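Local coordinates for Anapc5 protein (Xenopus laevis, PDB 5BPZ) that serves as a subunit of the anaphase-promoting complex (APC/C), the large ubiquitin ligase that drives the cell cycle through mitosis, at residues K75-K78 / I79-C83; V37-L40 / L41-S45. One frame throughout, in Å; residues are numbered along the deposited sequence.

Contact 1: K75-K78 / I79-C83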
ATOM      1  N   LYS A  75       2.065  -1.680 -12.871  1.00 32.75           N
ATOM      2  CA  LYS A  75       0.954  -2.615 -13.051  1.00 32.62           C
ATOM      3  C   LYS A  75      -0.122  -2.414 -11.996  1.00 34.90           C
ATOM      4  O   LYS A  75      -1.308  -2.411 -12.329  1.00 33.99           O
ATOM      5  CB  LYS A  75       1.429  -4.071 -13.076  1.00 34.90           C
ATOM      6  CG  LYS A  75       0.443  -4.983 -13.803  1.00 45.38           C
ATOM      7  CD  LYS A  75       0.914  -6.427 -13.831  1.00 57.24           C
ATOM      8  CE  LYS A  75      -0.235  -7.401 -13.805  1.00 63.53           C
ATOM      9  NZ  LYS A  75       0.189  -8.726 -13.273  1.00 77.69           N
ATOM     10  N   LEU A  76       0.287  -2.230 -10.733  1.00 30.88           N
ATOM     11  CA  LEU A  76      -0.646  -2.001  -9.635  1.00 29.62           C
ATOM     12  C   LEU A  76      -1.479  -0.749  -9.871  1.00 33.61           C
ATOM     13  O   LEU A  76      -2.695  -0.818  -9.734  1.00 34.69           O
ATOM     14  CB  LEU A  76       0.086  -1.922  -8.288  1.00 28.33           C
ATOM     15  CG  LEU A  76      -0.781  -1.598  -7.069  1.00 31.38           C
ATOM     16  CD1 LEU A  76      -1.853  -2.680  -6.834  1.00 31.40           C
ATOM     17  CD2 LEU A  76       0.070  -1.429  -5.842  1.00 29.33           C
ATOM     18  N   ILE A  77      -0.847   0.365 -10.278  1.00 30.19           N
ATOM     19  CA  ILE A  77      -1.551   1.630 -10.561  1.00 30.48           C
ATOM     20  C   ILE A  77      -2.537   1.455 -11.720  1.00 35.27           C
ATOM     21  O   ILE A  77      -3.639   1.999 -11.658  1.00 36.74           O
ATOM     22  CB  ILE A  77      -0.543   2.821 -10.762  1.00 34.41           C
ATOM     23  CG1 ILE A  77       0.352   3.062  -9.495  1.00 33.57           C
ATOM     24  CG2 ILE A  77      -1.233   4.123 -11.228  1.00 35.87           C
ATOM     25  CD1 ILE A  77      -0.375   3.194  -8.101  1.00 36.16           C
ATOM     26  N   LYS A  78      -2.152   0.680 -12.761  1.00 32.86           N
ATOM     27  CA  LYS A  78      -3.021   0.416 -13.915  1.00 34.81           C
ATOM     28  C   LYS A  78      -4.285  -0.327 -13.476  1.00 38.36           C
ATOM     29  O   LYS A  78      -5.376   0.075 -13.846  1.00 39.19           O
ATOM     30  CB  LYS A  78      -2.271  -0.337 -15.022  1.00 38.82           C
ATOM     31  CG  LYS A  78      -1.373   0.568 -15.854  1.00 48.96           C
ATOM     32  CD  LYS A  78      -0.573  -0.209 -16.889  1.00 56.87           C
ATOM     33  CE  LYS A  78       0.053   0.696 -17.926  1.00 68.04           C
ATOM     34  NZ  LYS A  78       1.203   1.466 -17.382  1.00 76.58           N
ATOM     35  N   ILE A  79      -4.138  -1.322 -12.594  1.00 35.86           N
ATOM     36  CA  ILE A  79      -5.261  -2.079 -12.027  1.00 36.58           C
ATOM     37  C   ILE A  79      -6.183  -1.162 -11.207  1.00 42.33           C
ATOM     38  O   ILE A  79      -7.397  -1.191 -11.408  1.00 45.22           O
ATOM     39  CB  ILE A  79      -4.758  -3.307 -11.215  1.00 37.81           C
ATOM     40  CG1 ILE A  79      -4.054  -4.320 -12.147  1.00 39.46           C
ATOM     41  CG2 ILE A  79      -5.917  -3.968 -10.457  1.00 38.38           C
ATOM     42  CD1 ILE A  79      -3.220  -5.368 -11.472  1.00 45.44           C
ATOM     43  N   VAL A  80      -5.606  -0.345 -10.302  1.00 37.24           N
ATOM     44  CA  VAL A  80      -6.341   0.591  -9.435  1.00 36.60           C
ATOM     45  C   VAL A  80      -7.104   1.640 -10.272  1.00 41.83           C
ATOM     46  O   VAL A  80      -8.225   1.982  -9.918  1.00 41.25           O
ATOM     47  CB  VAL A  80      -5.427   1.241  -8.353  1.00 39.00           C
ATOM     48  CG1 VAL A  80      -6.215   2.191  -7.454  1.00 39.70           C
ATOM     49  CG2 VAL A  80      -4.736   0.178  -7.503  1.00 37.10           C
ATOM     50  N   GLU A  81      -6.511   2.109 -11.392  1.00 39.92           N
ATOM     51  CA  GLU A  81      -7.117   3.077 -12.319  1.00 43.82           C
ATOM     52  C   GLU A  81      -8.419   2.544 -12.919  1.00 51.21           C
ATOM     53  O   GLU A  81      -9.346   3.316 -13.155  1.00 52.50           O
ATOM     54  CB  GLU A  81      -6.138   3.391 -13.462  1.00 46.73           C
ATOM     55  CG  GLU A  81      -5.569   4.797 -13.422  1.00 60.49           C
ATOM     56  CD  GLU A  81      -4.205   4.971 -14.066  1.00 81.72           C
ATOM     57  OE1 GLU A  81      -3.988   4.441 -15.181  1.00 72.18           O
ATOM     58  OE2 GLU A  81      -3.360   5.672 -13.465  1.00 75.05           O
ATOM     59  N   GLU A  82      -8.483   1.223 -13.163  1.00 49.83           N
ATOM     60  CA  GLU A  82      -9.653   0.569 -13.743  1.00 53.58           C
ATOM     61  C   GLU A  82     -10.876   0.527 -12.830  1.00 61.39           C
ATOM     62  O   GLU A  82     -11.981   0.738 -13.319  1.00 64.82           O
ATOM     63  CB  GLU A  82      -9.313  -0.844 -14.217  1.00 54.38           C
ATOM     64  CG  GLU A  82      -8.634  -0.884 -15.574  1.00 65.17           C
ATOM     65  CD  GLU A  82      -8.676  -2.228 -16.275  1.00 81.76           C
ATOM     66  OE1 GLU A  82      -8.919  -3.255 -15.599  1.00 66.95           O
ATOM     67  OE2 GLU A  82      -8.447  -2.253 -17.505  1.00 77.18           O
ATOM     68  N   CYS A  83     -10.697   0.222 -11.532  1.00 57.99           N
ATOM     69  CA  CYS A  83     -11.826   0.090 -10.607  1.00 60.70           C
ATOM     70  C   CYS A  83     -12.028   1.284  -9.663  1.00 64.43           C
ATOM     71  O   CYS A  83     -13.170   1.575  -9.315  1.00 65.17           O
ATOM     72  CB  CYS A  83     -11.743  -1.218  -9.830  1.00 60.53           C
ATOM     73  SG  CYS A  83     -10.129  -1.543  -9.088  1.00 61.45           S
TER

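Contact 2: V37-L40 / L41-S45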
ATOM      1  N   VAL A  37      -0.036  -1.900  -1.430  1.00 30.60           N
ATOM      2  CA  VAL A  37      -1.366  -2.478  -1.199  1.00 30.27           C
ATOM      3  C   VAL A  37      -1.965  -1.889   0.098  1.00 34.74           C
ATOM      4  O   VAL A  37      -3.142  -1.530   0.120  1.00 33.76           O
ATOM      5  CB  VAL A  37      -1.350  -4.024  -1.231  1.00 34.04           C
ATOM      6  CG1 VAL A  37      -2.706  -4.597  -0.828  1.00 33.62           C
ATOM      7  CG2 VAL A  37      -0.960  -4.523  -2.623  1.00 34.00           C
ATOM      8  N   LEU A  38      -1.131  -1.724   1.140  1.00 31.83           N
ATOM      9  CA  LEU A  38      -1.537  -1.097   2.401  1.00 32.23           C
ATOM     10  C   LEU A  38      -1.953   0.350   2.147  1.00 35.85           C
ATOM     11  O   LEU A  38      -2.985   0.767   2.653  1.00 36.85           O
ATOM     12  CB  LEU A  38      -0.413  -1.165   3.459  1.00 33.32           C
ATOM     13  CG  LEU A  38      -0.033  -2.554   3.981  1.00 38.96           C
ATOM     14  CD1 LEU A  38       1.229  -2.481   4.817  1.00 40.78           C
ATOM     15  CD2 LEU A  38      -1.184  -3.202   4.799  1.00 39.93           C
ATOM     16  N   VAL A  39      -1.175   1.095   1.324  1.00 33.39           N
ATOM     17  CA  VAL A  39      -1.445   2.483   0.901  1.00 32.40           C
ATOM     18  C   VAL A  39      -2.810   2.496   0.175  1.00 35.62           C
ATOM     19  O   VAL A  39      -3.648   3.353   0.457  1.00 35.65           O
ATOM     20  CB  VAL A  39      -0.303   3.042  -0.004  1.00 35.58           C
ATOM     21  CG1 VAL A  39      -0.731   4.309  -0.741  1.00 34.85           C
ATOM     22  CG2 VAL A  39       0.975   3.290   0.801  1.00 36.28           C
ATOM     23  N   LEU A  40      -3.027   1.528  -0.737  1.00 30.49           N
ATOM     24  CA  LEU A  40      -4.284   1.396  -1.454  1.00 30.13           C
ATOM     25  C   LEU A  40      -5.458   1.146  -0.493  1.00 33.79           C
ATOM     26  O   LEU A  40      -6.495   1.802  -0.623  1.00 31.58           O
ATOM     27  CB  LEU A  40      -4.194   0.309  -2.530  1.00 30.30           C
ATOM     28  CG  LEU A  40      -5.503  -0.141  -3.181  1.00 34.61           C
ATOM     29  CD1 LEU A  40      -6.149   0.983  -3.980  1.00 34.72           C
ATOM     30  CD2 LEU A  40      -5.275  -1.342  -4.046  1.00 34.81           C
ATOM     31  N   LEU A  41      -5.280   0.239   0.481  1.00 32.17           N
ATOM     32  CA  LEU A  41      -6.328  -0.049   1.459  1.00 33.81           C
ATOM     33  C   LEU A  41      -6.635   1.188   2.291  1.00 37.32           C
ATOM     34  O   LEU A  41      -7.803   1.513   2.487  1.00 37.67           O
ATOM     35  CB  LEU A  41      -5.964  -1.245   2.350  1.00 35.30           C
ATOM     36  CG  LEU A  41      -5.994  -2.616   1.666  1.00 40.57           C
ATOM     37  CD1 LEU A  41      -5.248  -3.661   2.515  1.00 41.66           C
ATOM     38  CD2 LEU A  41      -7.429  -3.064   1.379  1.00 42.56           C
ATOM     39  N   SER A  42      -5.594   1.931   2.684  1.00 34.45           N
ATOM     40  CA  SER A  42      -5.745   3.171   3.447  1.00 35.13           C
ATOM     41  C   SER A  42      -6.510   4.238   2.641  1.00 39.29           C
ATOM     42  O   SER A  42      -7.479   4.811   3.151  1.00 38.30           O
ATOM     43  CB  SER A  42      -4.384   3.695   3.878  1.00 38.57           C
ATOM     44  OG  SER A  42      -4.512   4.893   4.622  1.00 46.72           O
ATOM     45  N   GLU A  43      -6.086   4.473   1.374  1.00 34.99           N
ATOM     46  CA  GLU A  43      -6.703   5.438   0.469  1.00 34.51           C
ATOM     47  C   GLU A  43      -8.139   5.080   0.124  1.00 38.80           C
ATOM     48  O   GLU A  43      -8.965   5.977  -0.052  1.00 38.68           O
ATOM     49  CB  GLU A  43      -5.857   5.648  -0.797  1.00 35.60           C
ATOM     50  CG  GLU A  43      -4.545   6.390  -0.537  1.00 45.20           C
ATOM     51  CD  GLU A  43      -4.662   7.671   0.268  1.00 62.51           C
ATOM     52  OE1 GLU A  43      -5.467   8.549  -0.122  1.00 51.06           O
ATOM     53  OE2 GLU A  43      -3.977   7.779   1.312  1.00 55.10           O
ATOM     54  N   MET A  44      -8.447   3.780   0.063  1.00 36.44           N
ATOM     55  CA  MET A  44      -9.805   3.323  -0.218  1.00 36.82           C
ATOM     56  C   MET A  44     -10.750   3.671   0.935  1.00 38.96           C
ATOM     57  O   MET A  44     -11.859   4.126   0.682  1.00 38.52           O
ATOM     58  CB  MET A  44      -9.835   1.818  -0.500  1.00 39.74           C
ATOM     59  CG  MET A  44      -9.551   1.483  -1.940  1.00 44.70           C
ATOM     60  SD  MET A  44      -9.180  -0.277  -2.160  1.00 50.34           S
ATOM     61  CE  MET A  44     -10.867  -0.940  -2.180  1.00 47.98           C
ATOM     62  N   SER A  45     -10.306   3.482   2.195  1.00 35.49           N
ATOM     63  CA  SER A  45     -11.139   3.771   3.358  1.00 36.09           C
ATOM     64  C   SER A  45     -11.387   5.268   3.555  1.00 40.26           C
ATOM     65  O   SER A  45     -12.423   5.642   4.074  1.00 40.54           O
ATOM     66  CB  SER A  45     -10.567   3.130   4.622  1.00 39.75           C
ATOM     67  OG  SER A  45      -9.264   3.607   4.910  1.00 53.89           O
TER

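Contact 1: K75-K78 / I79-C83
Helix 73-83 is amphipathic, and along most of its length the backbone of K75-K78 grips that of I79-E82 four residues on. I79 N bonds to K75 O and V80 N to L76 O, both at 3.0 Å, and E81 N reaches I77 O at 2.9 Å. Near the C-terminal end the helix slackens, and E82 N makes only a weak bond to K78 O at 3.4 Å.

On the buried face, methyl CD1 of L76 meets CG2 of V80 at 4.1 Å. The first torsion of V80 (-179°) places CG2 beside its own backbone N and over L76 O, 3.2 Å away. Valine suits this spot because its two methyls can serve two neighbours, CG2 against L76 within the helix and CG1 towards L40 of helix 32-46. I79, at the edge of this face, lays CG1 3.3 Å from K75 O.

Next round the helix, E81 and I77 meet. E81 is exposed and runs out extended beyond CG, and its carboxylate end lies against I77, OE2 passing 3.5 Å from the CG2 methyl. K78 and E82 make up a polar, exposed side; the K78 chain bends at the last torsion (73°), bringing NZ back to a weak hydrogen bond with S74 OG. One turn earlier, T72 OG1 takes the N-H of K75.

The apolar side faces its neighbours in the bundle: L76 rests on L65 of helix 52-67 and S36 of helix 32-46, V80 on V87 and S88 of helix 85-99, and I77 on V91 of that same helix.

Contact 2: V37-L40 / L41-S45
V37-L40 and L41-S45 are successive turns of helix 32-46, a central element of this all-helical domain, and regular i to i+4 backbone bonding joins them. L41 N to V37 O and E43 N to V39 O are both 2.8 Å long; S42 N to L38 O and M44 N to L40 O are slightly longer. L40 O has a second neighbour in the same residue, for besides taking the N-H of M44 it lies 3.3 Å from M44 CG.

Apolar contacts follow the same spacing. L40 and M44 meet at an oblique crossing. The first torsion of L40 (168°) puts CG anti to the backbone N and beside the carbonyl carbon, and from there CD1 comes 3.8 Å from SD of M44. Flexible methionine can fit its thioether against the leucine branch. L40 itself is wedged between L65 of helix 52-67 and V87 of helix 85-99; an alanine here would probably leave a gap between them and take away the leucine branch that lies against the M44 sulfur. On a neighbouring face, CG1 of V37 meets CD1 of L41 at 4.3 Å, a contact of methyl on methyl that two branched aliphatic residues one turn apart readily make.

Charged and hydroxyl side chains take the remaining side. The E43 chain bends at its second torsion (-49°) and pairs OE2 in a salt bridge with R94 of helix 85-99; that same guanidinium makes a weak hydrogen bond to S42 OG. Near the helix end, serine is short enough to turn back on the backbone: S45 OG donates to S42 O at 2.8 Å.

In the fold
Contact 2 lies near the middle of the domain, its centre about 6 Å from the centre of the chain, whereas contact 1 lies about 13 Å from it on an outer helix. The two centres are about 13 Å apart, yet the helices touch: CG1 of V80 packs on CD1 of L40 at 3.7 Å. Neighbouring helices fill in around that meeting point. L65 lies against both L76 and L40, V87 against both V80 and L40, and V91 against both I77 and V39. The two contacts thus share one apolar layer within the Apc5 N-terminal domain, consistent with a compact helical building block of the APC/C.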